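Long-range contact in DUF192 domain-containing protein (Novosphingobium aromaticivorans, PDB 3M7A), which is of unknown function but belongs to the DUF192 (COG1430) family, its precursor probably being an exported protein or lipoprotein: residues A48-E60 with T74-I86. Residues are numbered along the deposited sequence; the frame is centred on the assembly and turned at random. Where two conformers were deposited one is given.
Sequences AKGLMFRTELGDE and TFWMRNTVIPLDI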
ATOM      1  N   ALA A  48       7.519   7.236  -7.839  1.00  5.66           N
ATOM      2  CA  ALA A  48       6.933   7.636  -9.118  1.00  5.12           C
ATOM      3  C   ALA A  48       6.729   6.432 -10.029  1.00  5.64           C
ATOM      4  O   ALA A  48       5.843   6.432 -10.892  1.00  6.37           O
ATOM      5  CB  ALA A  48       7.834   8.675  -9.803  1.00  6.07           C
ATOM      6  N   LYS A  49       7.542   5.394  -9.875  1.00  5.78           N
ATOM      7  CA  LYS A  49       7.364   4.177 -10.666  0.50  6.37           C
ATOM      8  C   LYS A  49       6.258   3.289 -10.089  1.00  6.10           C
ATOM      9  O   LYS A  49       5.512   2.655 -10.844  1.00  6.29           O
ATOM     10  CB  LYS A  49       8.679   3.403 -10.771  0.50  6.49           C
ATOM     11  CG  LYS A  49       8.613   2.195 -11.711  0.50  7.12           C
ATOM     12  CD  LYS A  49       9.970   1.520 -11.902  0.50  8.60           C
ATOM     13  CE  LYS A  49       9.878   0.303 -12.829  0.50 11.50           C
ATOM     14  NZ  LYS A  49      11.149  -0.483 -12.885  0.50 13.49           N
ATOM     15  N   GLY A  50       6.154   3.210  -8.752  1.00  5.55           N
ATOM     16  CA  GLY A  50       5.091   2.409  -8.122  1.00  5.93           C
ATOM     17  C   GLY A  50       5.054   1.008  -8.672  1.00  5.79           C
ATOM     18  O   GLY A  50       6.091   0.361  -8.819  1.00  6.24           O
ATOM     19  N   LEU A  51       3.834   0.576  -8.978  1.00  5.05           N
ATOM     20  CA  LEU A  51       3.586  -0.751  -9.542  1.00  6.23           C
ATOM     21  C   LEU A  51       3.346  -0.695 -11.059  1.00  6.19           C
ATOM     22  O   LEU A  51       2.710  -1.579 -11.618  1.00  7.62           O
ATOM     23  CB  LEU A  51       2.424  -1.444  -8.803  1.00  6.05           C
ATOM     24  CG  LEU A  51       2.754  -1.985  -7.416  1.00  5.70           C
ATOM     25  CD1 LEU A  51       1.460  -2.345  -6.653  1.00  6.32           C
ATOM     26  CD2 LEU A  51       3.663  -3.194  -7.533  1.00  8.15           C
HETATM   27  N   MSE A  52       3.860   0.339 -11.713  1.00  6.67           N
HETATM   28  CA  MSE A  52       3.789   0.387 -13.166  1.00  6.67           C
HETATM   29  C   MSE A  52       4.308  -0.915 -13.768  1.00  7.12           C
HETATM   30  O   MSE A  52       5.276  -1.528 -13.275  1.00  8.66           O
HETATM   31  CB  MSE A  52       4.628   1.543 -13.708  1.00  6.90           C
HETATM   32  CG  MSE A  52       4.048   2.912 -13.507  1.00  6.36           C
HETATM   33 SE   MSE A  52       5.149   4.222 -14.396  0.75  9.26          SE
HETATM   34  CE  MSE A  52       4.078   5.754 -13.953  1.00  8.91           C
ATOM     35  N   PHE A  53       3.621  -1.316 -14.846  1.00  7.53           N
ATOM     36  CA  PHE A  53       3.994  -2.453 -15.697  1.00  8.24           C
ATOM     37  C   PHE A  53       3.745  -3.833 -15.115  1.00  8.75           C
ATOM     38  O   PHE A  53       3.830  -4.817 -15.855  1.00 10.14           O
ATOM     39  CB  PHE A  53       5.448  -2.375 -16.201  1.00 10.21           C
ATOM     40  CG  PHE A  53       5.810  -1.042 -16.762  1.00 12.95           C
ATOM     41  CD1 PHE A  53       5.180  -0.573 -17.890  1.00 14.15           C
ATOM     42  CD2 PHE A  53       6.739  -0.233 -16.131  1.00 16.99           C
ATOM     43  CE1 PHE A  53       5.487   0.685 -18.409  1.00 19.57           C
ATOM     44  CE2 PHE A  53       7.058   1.023 -16.634  1.00 20.90           C
ATOM     45  CZ  PHE A  53       6.418   1.482 -17.766  1.00 19.05           C
ATOM     46  N   ARG A  54       3.427  -3.926 -13.823  1.00  7.72           N
ATOM     47  CA  ARG A  54       3.195  -5.222 -13.192  0.50  8.55           C
ATOM     48  C   ARG A  54       1.917  -5.835 -13.693  1.00  9.40           C
ATOM     49  O   ARG A  54       0.899  -5.162 -13.744  1.00 11.09           O
ATOM     50  CB  ARG A  54       3.048  -5.077 -11.690  0.50  7.61           C
ATOM     51  CG  ARG A  54       4.263  -4.605 -11.019  0.50  6.00           C
ATOM     52  CD  ARG A  54       5.419  -5.579 -11.118  0.50  8.97           C
ATOM     53  NE  ARG A  54       6.569  -4.990 -10.451  0.50 11.49           N
ATOM     54  CZ  ARG A  54       6.767  -5.030  -9.139  0.50 10.27           C
ATOM     55  NH1 ARG A  54       5.933  -5.689  -8.355  0.50 11.08           N
ATOM     56  NH2 ARG A  54       7.818  -4.424  -8.627  0.50 10.89           N
ATOM     57  N   THR A  55       1.930  -7.117 -14.056  1.00  8.66           N
ATOM     58  CA  THR A  55       0.707  -7.773 -14.541  1.00  9.99           C
ATOM     59  C   THR A  55       0.040  -8.662 -13.495  1.00  8.95           C
ATOM     60  O   THR A  55      -1.037  -9.179 -13.737  1.00 11.82           O
ATOM     61  CB  THR A  55       0.966  -8.570 -15.811  1.00 11.63           C
ATOM     62  OG1 THR A  55       2.008  -9.504 -15.550  1.00 14.83           O
ATOM     63  CG2 THR A  55       1.387  -7.594 -16.945  1.00 14.16           C
ATOM     64  N   GLU A  56       0.667  -8.795 -12.330  1.00 10.57           N
ATOM     65  CA  GLU A  56       0.081  -9.581 -11.252  0.50 12.03           C
ATOM     66  C   GLU A  56       0.575  -9.129  -9.888  1.00 10.86           C
ATOM     67  O   GLU A  56       1.608  -8.506  -9.753  1.00 11.21           O
ATOM     68  CB  GLU A  56       0.356 -11.074 -11.446  0.50 14.33           C
ATOM     69  CG  GLU A  56       1.811 -11.462 -11.237  0.50 19.80           C
ATOM     70  CD  GLU A  56       2.047 -12.962 -11.339  0.50 25.51           C
ATOM     71  OE1 GLU A  56       1.270 -13.744 -10.740  0.50 30.73           O
ATOM     72  OE2 GLU A  56       3.021 -13.353 -12.016  0.50 30.48           O
ATOM     73  N   LEU A  57      -0.235  -9.415  -8.885  1.00  9.94           N
ATOM     74  CA  LEU A  57      -0.022  -9.043  -7.491  1.00  8.45           C
ATOM     75  C   LEU A  57      -0.933  -9.951  -6.670  1.00  9.04           C
ATOM     76  O   LEU A  57      -2.130 -10.062  -6.953  1.00  9.70           O
ATOM     77  CB  LEU A  57      -0.413  -7.595  -7.225  1.00  7.72           C
ATOM     78  CG  LEU A  57      -0.099  -7.046  -5.819  1.00  7.64           C
ATOM     79  CD1 LEU A  57       1.389  -6.928  -5.559  1.00  8.92           C
ATOM     80  CD2 LEU A  57      -0.826  -5.706  -5.622  1.00  8.72           C
ATOM     81  N   GLY A  58      -0.373 -10.593  -5.660  1.00  9.89           N
ATOM     82  CA  GLY A  58      -1.167 -11.444  -4.784  1.00 10.46           C
ATOM     83  C   GLY A  58      -1.924 -10.646  -3.740  1.00  9.03           C
ATOM     84  O   GLY A  58      -1.509  -9.571  -3.377  1.00  8.09           O
ATOM     85  N   ASP A  59      -3.013 -11.214  -3.218  1.00  9.22           N
ATOM     86  CA  ASP A  59      -3.781 -10.552  -2.154  1.00  8.67           C
ATOM     87  C   ASP A  59      -2.960 -10.417  -0.887  1.00  9.74           C
ATOM     88  O   ASP A  59      -3.269  -9.602  -0.029  1.00 12.95           O
ATOM     89  CB  ASP A  59      -5.065 -11.328  -1.839  1.00  8.84           C
ATOM     90  CG  ASP A  59      -6.193 -11.076  -2.830  1.00 11.99           C
ATOM     91  OD1 ASP A  59      -6.054 -10.219  -3.733  1.00 11.70           O
ATOM     92  OD2 ASP A  59      -7.234 -11.762  -2.681  1.00 16.58           O
ATOM     93  N   GLU A  60      -1.926 -11.246  -0.762  1.00  7.76           N
ATOM     94  CA  GLU A  60      -0.999 -11.287   0.353  0.50  8.95           C
ATOM     95  C   GLU A  60       0.147 -10.291   0.216  1.00  7.26           C
ATOM     96  O   GLU A  60       1.031 -10.245   1.074  1.00  7.94           O
ATOM     97  CB  GLU A  60      -0.439 -12.732   0.471  0.50 11.12           C
ATOM     98  CG  GLU A  60       0.689 -13.165  -0.509  0.50 14.21           C
ATOM     99  CD  GLU A  60       0.227 -13.558  -1.915  0.50  9.00           C
ATOM    100  OE1 GLU A  60      -0.968 -13.552  -2.220  0.50 10.35           O
ATOM    101  OE2 GLU A  60       1.116 -13.917  -2.722  0.50 18.93           O
ATOM    102  N   THR A  74      -0.155  12.604  -4.216  1.00  7.22           N
ATOM    103  CA  THR A  74      -1.190  12.448  -5.246  1.00  7.51           C
ATOM    104  C   THR A  74      -0.695  11.371  -6.209  1.00  6.10           C
ATOM    105  O   THR A  74       0.441  11.430  -6.655  1.00  7.53           O
ATOM    106  CB  THR A  74      -1.472  13.769  -6.004  1.00  8.85           C
ATOM    107  OG1 THR A  74      -1.935  14.737  -5.062  1.00 11.12           O
ATOM    108  CG2 THR A  74      -2.548  13.592  -7.072  1.00  9.54           C
ATOM    109  N   PHE A  75      -1.545  10.375  -6.478  1.00  6.09           N
ATOM    110  CA  PHE A  75      -1.178   9.213  -7.284  1.00  6.96           C
ATOM    111  C   PHE A  75      -1.921   9.232  -8.620  1.00  5.88           C
ATOM    112  O   PHE A  75      -2.872   9.994  -8.820  1.00  7.06           O
ATOM    113  CB  PHE A  75      -1.469   7.930  -6.494  1.00  7.65           C
ATOM    114  CG  PHE A  75      -0.386   7.576  -5.523  1.00  7.25           C
ATOM    115  CD1 PHE A  75      -0.148   8.338  -4.416  1.00 13.03           C
ATOM    116  CD2 PHE A  75       0.432   6.502  -5.751  1.00  8.82           C
ATOM    117  CE1 PHE A  75       0.869   8.030  -3.549  1.00 12.99           C
ATOM    118  CE2 PHE A  75       1.428   6.190  -4.891  1.00  9.54           C
ATOM    119  CZ  PHE A  75       1.667   6.957  -3.789  1.00  9.83           C
ATOM    120  N   TRP A  76      -1.485   8.392  -9.546  1.00  6.83           N
ATOM    121  CA  TRP A  76      -2.225   8.114 -10.768  1.00  6.66           C
ATOM    122  C   TRP A  76      -1.897   6.708 -11.258  1.00  6.73           C
ATOM    123  O   TRP A  76      -1.089   6.032 -10.660  1.00  7.32           O
ATOM    124  CB  TRP A  76      -1.950   9.150 -11.867  1.00  6.92           C
ATOM    125  CG  TRP A  76      -0.566   9.175 -12.451  1.00  6.35           C
ATOM    126  CD1 TRP A  76       0.550   8.571 -11.971  1.00  6.70           C
ATOM    127  CD2 TRP A  76      -0.172   9.885 -13.631  1.00  7.53           C
ATOM    128  NE1 TRP A  76       1.628   8.869 -12.778  1.00  7.21           N
ATOM    129  CE2 TRP A  76       1.200   9.663 -13.808  1.00  7.99           C
ATOM    130  CE3 TRP A  76      -0.857  10.661 -14.566  1.00  8.99           C
ATOM    131  CZ2 TRP A  76       1.922  10.238 -14.864  1.00  9.62           C
ATOM    132  CZ3 TRP A  76      -0.151  11.209 -15.619  1.00 11.53           C
ATOM    133  CH2 TRP A  76       1.221  10.984 -15.763  1.00 10.63           C
HETATM  134  N   MSE A  77      -2.547   6.291 -12.348  1.00  6.10           N
HETATM  135  CA  MSE A  77      -2.466   4.933 -12.830  1.00  5.92           C
HETATM  136  C   MSE A  77      -1.847   4.830 -14.226  1.00  7.30           C
HETATM  137  O   MSE A  77      -1.959   3.807 -14.881  1.00  7.20           O
HETATM  138  CB  MSE A  77      -3.847   4.277 -12.773  1.00  5.24           C
HETATM  139  CG  MSE A  77      -4.394   4.135 -11.358  1.00  6.32           C
HETATM  140 SE   MSE A  77      -3.453   2.825 -10.276  0.75  8.42          SE
HETATM  141  CE  MSE A  77      -4.353   1.276 -10.996  1.00  8.77           C
ATOM    142  N   ARG A  78      -1.115   5.862 -14.652  1.00  7.16           N
ATOM    143  CA  ARG A  78      -0.358   5.753 -15.893  0.60  8.46           C
ATOM    144  C   ARG A  78       0.525   4.488 -15.833  1.00  7.72           C
ATOM    145  O   ARG A  78       1.182   4.228 -14.816  1.00  7.85           O
ATOM    146  CB  ARG A  78       0.483   7.010 -16.148  0.60 10.12           C
ATOM    147  CG  ARG A  78       1.343   6.901 -17.431  0.60 11.20           C
ATOM    148  CD  ARG A  78       2.009   8.163 -17.929  0.60  9.83           C
ATOM    149  NE  ARG A  78       1.084   9.029 -18.659  0.60 11.33           N
ATOM    150  CZ  ARG A  78       1.443  10.154 -19.275  0.60 10.53           C
ATOM    151  NH1 ARG A  78       2.706  10.568 -19.248  0.60  7.21           N
ATOM    152  NH2 ARG A  78       0.532  10.873 -19.916  0.60 13.28           N
ATOM    153  N   ASN A  79       0.518   3.708 -16.926  1.00  7.33           N
ATOM    154  CA  ASN A  79       1.294   2.470 -17.045  1.00  7.92           C
ATOM    155  C   ASN A  79       0.984   1.376 -16.033  1.00  6.21           C
ATOM    156  O   ASN A  79       1.703   0.401 -15.983  1.00  7.89           O
ATOM    157  CB  ASN A  79       2.814   2.745 -17.023  1.00  8.26           C
ATOM    158  CG  ASN A  79       3.278   3.572 -18.197  1.00  9.66           C
ATOM    159  OD1 ASN A  79       2.783   3.396 -19.324  1.00 11.60           O
ATOM    160  ND2 ASN A  79       4.249   4.438 -17.965  1.00 10.81           N
ATOM    161  N   THR A  80      -0.094   1.529 -15.277  1.00  6.51           N
ATOM    162  CA  THR A  80      -0.491   0.535 -14.294  1.00  6.20           C
ATOM    163  C   THR A  80      -1.602  -0.302 -14.893  1.00  6.27           C
ATOM    164  O   THR A  80      -2.665   0.205 -15.266  1.00  8.00           O
ATOM    165  CB  THR A  80      -0.848   1.184 -12.949  1.00  5.98           C
ATOM    166  OG1 THR A  80       0.262   2.003 -12.538  1.00  9.16           O
ATOM    167  CG2 THR A  80      -1.172   0.146 -11.883  1.00  7.49           C
ATOM    168  N   VAL A  81      -1.310  -1.593 -14.960  1.00  7.05           N
ATOM    169  CA  VAL A  81      -2.100  -2.586 -15.685  1.00  7.85           C
ATOM    170  C   VAL A  81      -3.188  -3.250 -14.834  1.00  7.85           C
ATOM    171  O   VAL A  81      -4.213  -3.716 -15.359  1.00  9.72           O
ATOM    172  CB  VAL A  81      -1.135  -3.699 -16.202  1.00  9.21           C
ATOM    173  CG1 VAL A  81      -1.867  -4.795 -16.956  1.00 13.11           C
ATOM    174  CG2 VAL A  81      -0.008  -3.069 -17.028  1.00 13.06           C
ATOM    175  N   ILE A  82      -2.934  -3.322 -13.529  1.00  7.68           N
ATOM    176  CA  ILE A  82      -3.836  -3.985 -12.612  1.00  7.39           C
ATOM    177  C   ILE A  82      -4.545  -2.951 -11.748  1.00  6.96           C
ATOM    178  O   ILE A  82      -3.963  -1.911 -11.411  1.00  7.02           O
ATOM    179  CB  ILE A  82      -3.098  -5.026 -11.735  1.00  8.72           C
ATOM    180  CG1 ILE A  82      -2.009  -4.392 -10.862  1.00  8.88           C
ATOM    181  CG2 ILE A  82      -2.505  -6.130 -12.611  1.00  9.85           C
ATOM    182  CD1 ILE A  82      -1.409  -5.338  -9.816  1.00 12.88           C
ATOM    183  N   PRO A  83      -5.827  -3.191 -11.415  1.00  6.46           N
ATOM    184  CA  PRO A  83      -6.535  -2.254 -10.559  1.00  6.16           C
ATOM    185  C   PRO A  83      -5.976  -2.327  -9.131  1.00  5.00           C
ATOM    186  O   PRO A  83      -5.522  -3.396  -8.693  1.00  6.54           O
ATOM    187  CB  PRO A  83      -7.997  -2.714 -10.641  1.00  8.29           C
ATOM    188  CG  PRO A  83      -7.924  -4.128 -10.962  1.00  8.36           C
ATOM    189  CD  PRO A  83      -6.695  -4.308 -11.829  1.00  8.05           C
ATOM    190  N   LEU A  84      -6.005  -1.207  -8.439  1.00  5.02           N
ATOM    191  CA  LEU A  84      -5.413  -1.114  -7.100  1.00  4.53           C
ATOM    192  C   LEU A  84      -6.316  -0.332  -6.174  1.00  4.63           C
ATOM    193  O   LEU A  84      -7.047   0.565  -6.596  1.00  6.46           O
ATOM    194  CB  LEU A  84      -4.069  -0.382  -7.164  1.00  5.93           C
ATOM    195  CG  LEU A  84      -2.968  -1.083  -7.934  1.00  6.03           C
ATOM    196  CD1 LEU A  84      -1.746  -0.136  -8.111  1.00  6.93           C
ATOM    197  CD2 LEU A  84      -2.564  -2.395  -7.281  1.00  6.50           C
ATOM    198  N   ASP A  85      -6.233  -0.655  -4.881  1.00  4.86           N
ATOM    199  CA  ASP A  85      -6.713   0.205  -3.823  1.00  4.98           C
ATOM    200  C   ASP A  85      -5.488   0.919  -3.234  1.00  4.53           C
ATOM    201  O   ASP A  85      -4.467   0.298  -2.919  1.00  5.38           O
ATOM    202  CB  ASP A  85      -7.406  -0.591  -2.716  1.00  5.07           C
ATOM    203  CG  ASP A  85      -8.759  -1.147  -3.116  1.00  5.26           C
ATOM    204  OD1 ASP A  85      -9.243  -0.877  -4.237  1.00  5.22           O
ATOM    205  OD2 ASP A  85      -9.361  -1.854  -2.268  1.00  6.24           O
ATOM    206  N   ILE A  86      -5.604   2.240  -3.123  1.00  4.70           N
ATOM    207  CA  ILE A  86      -4.509   3.088  -2.662  1.00  4.45           C
ATOM    208  C   ILE A  86      -4.888   3.647  -1.286  1.00  4.02           C
ATOM    209  O   ILE A  86      -5.797   4.457  -1.157  1.00  5.76           O
ATOM    210  CB  ILE A  86      -4.172   4.200  -3.667  1.00  5.47           C
ATOM    211  CG1 ILE A  86      -3.971   3.612  -5.085  1.00  7.60           C
ATOM    212  CG2 ILE A  86      -2.905   4.955  -3.247  1.00  6.60           C
ATOM    213  CD1 ILE A  86      -3.515   4.636  -6.147  1.00 10.62           C
TER
HETATM  214  O   HOH W   1       0.523  -2.570 -13.077  1.00 10.12           O
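Phe53 and Asn79 meet where two type II beta turns, Leu51 to Arg54 and Met77 to Thr80, lean on each other, and one direct hydrogen bond joins them: Phe53 N donates to Asn79 O (2.8 Å, 159° at the hydrogen). The Phe53 ring runs alongside the Asn79 side chain, pointing the same way, with CE1 3.6 Å from CG and the ring and amide planes 27° apart. Asn79 has its CG beside its own backbone N (chi1 -64°), which sets CB and the amide against both that ring and the selenomethionine Met52. The Met52 chain, extended beyond CG, crosses Asn79 obliquely with SE 3.7 Å from ND2, and ends with CE 3.4 Å from Arg78 O, near the Trp76 indole. A glycine in place of Asn79 would probably leave the Phe53 ring and the Met52 selenium without the amide they both pack against, the ring less held. Further along, water 1 donates to Leu51 O and Arg54 O and accepts from Val81 N (2.8 Å), bridging the two loops. Beyond it the contact turns apolar: Ile82 CD1 reaches Leu57 CB at 3.6 Å, and Leu84 CD2 touches both Leu51 CD1 and Leu57 CD2 (4.1 Å each). The polar grip between the loops thus runs through main-chain atoms and one water, so it probably depends little on side-chain identity, while side chains add apolar and amide packing.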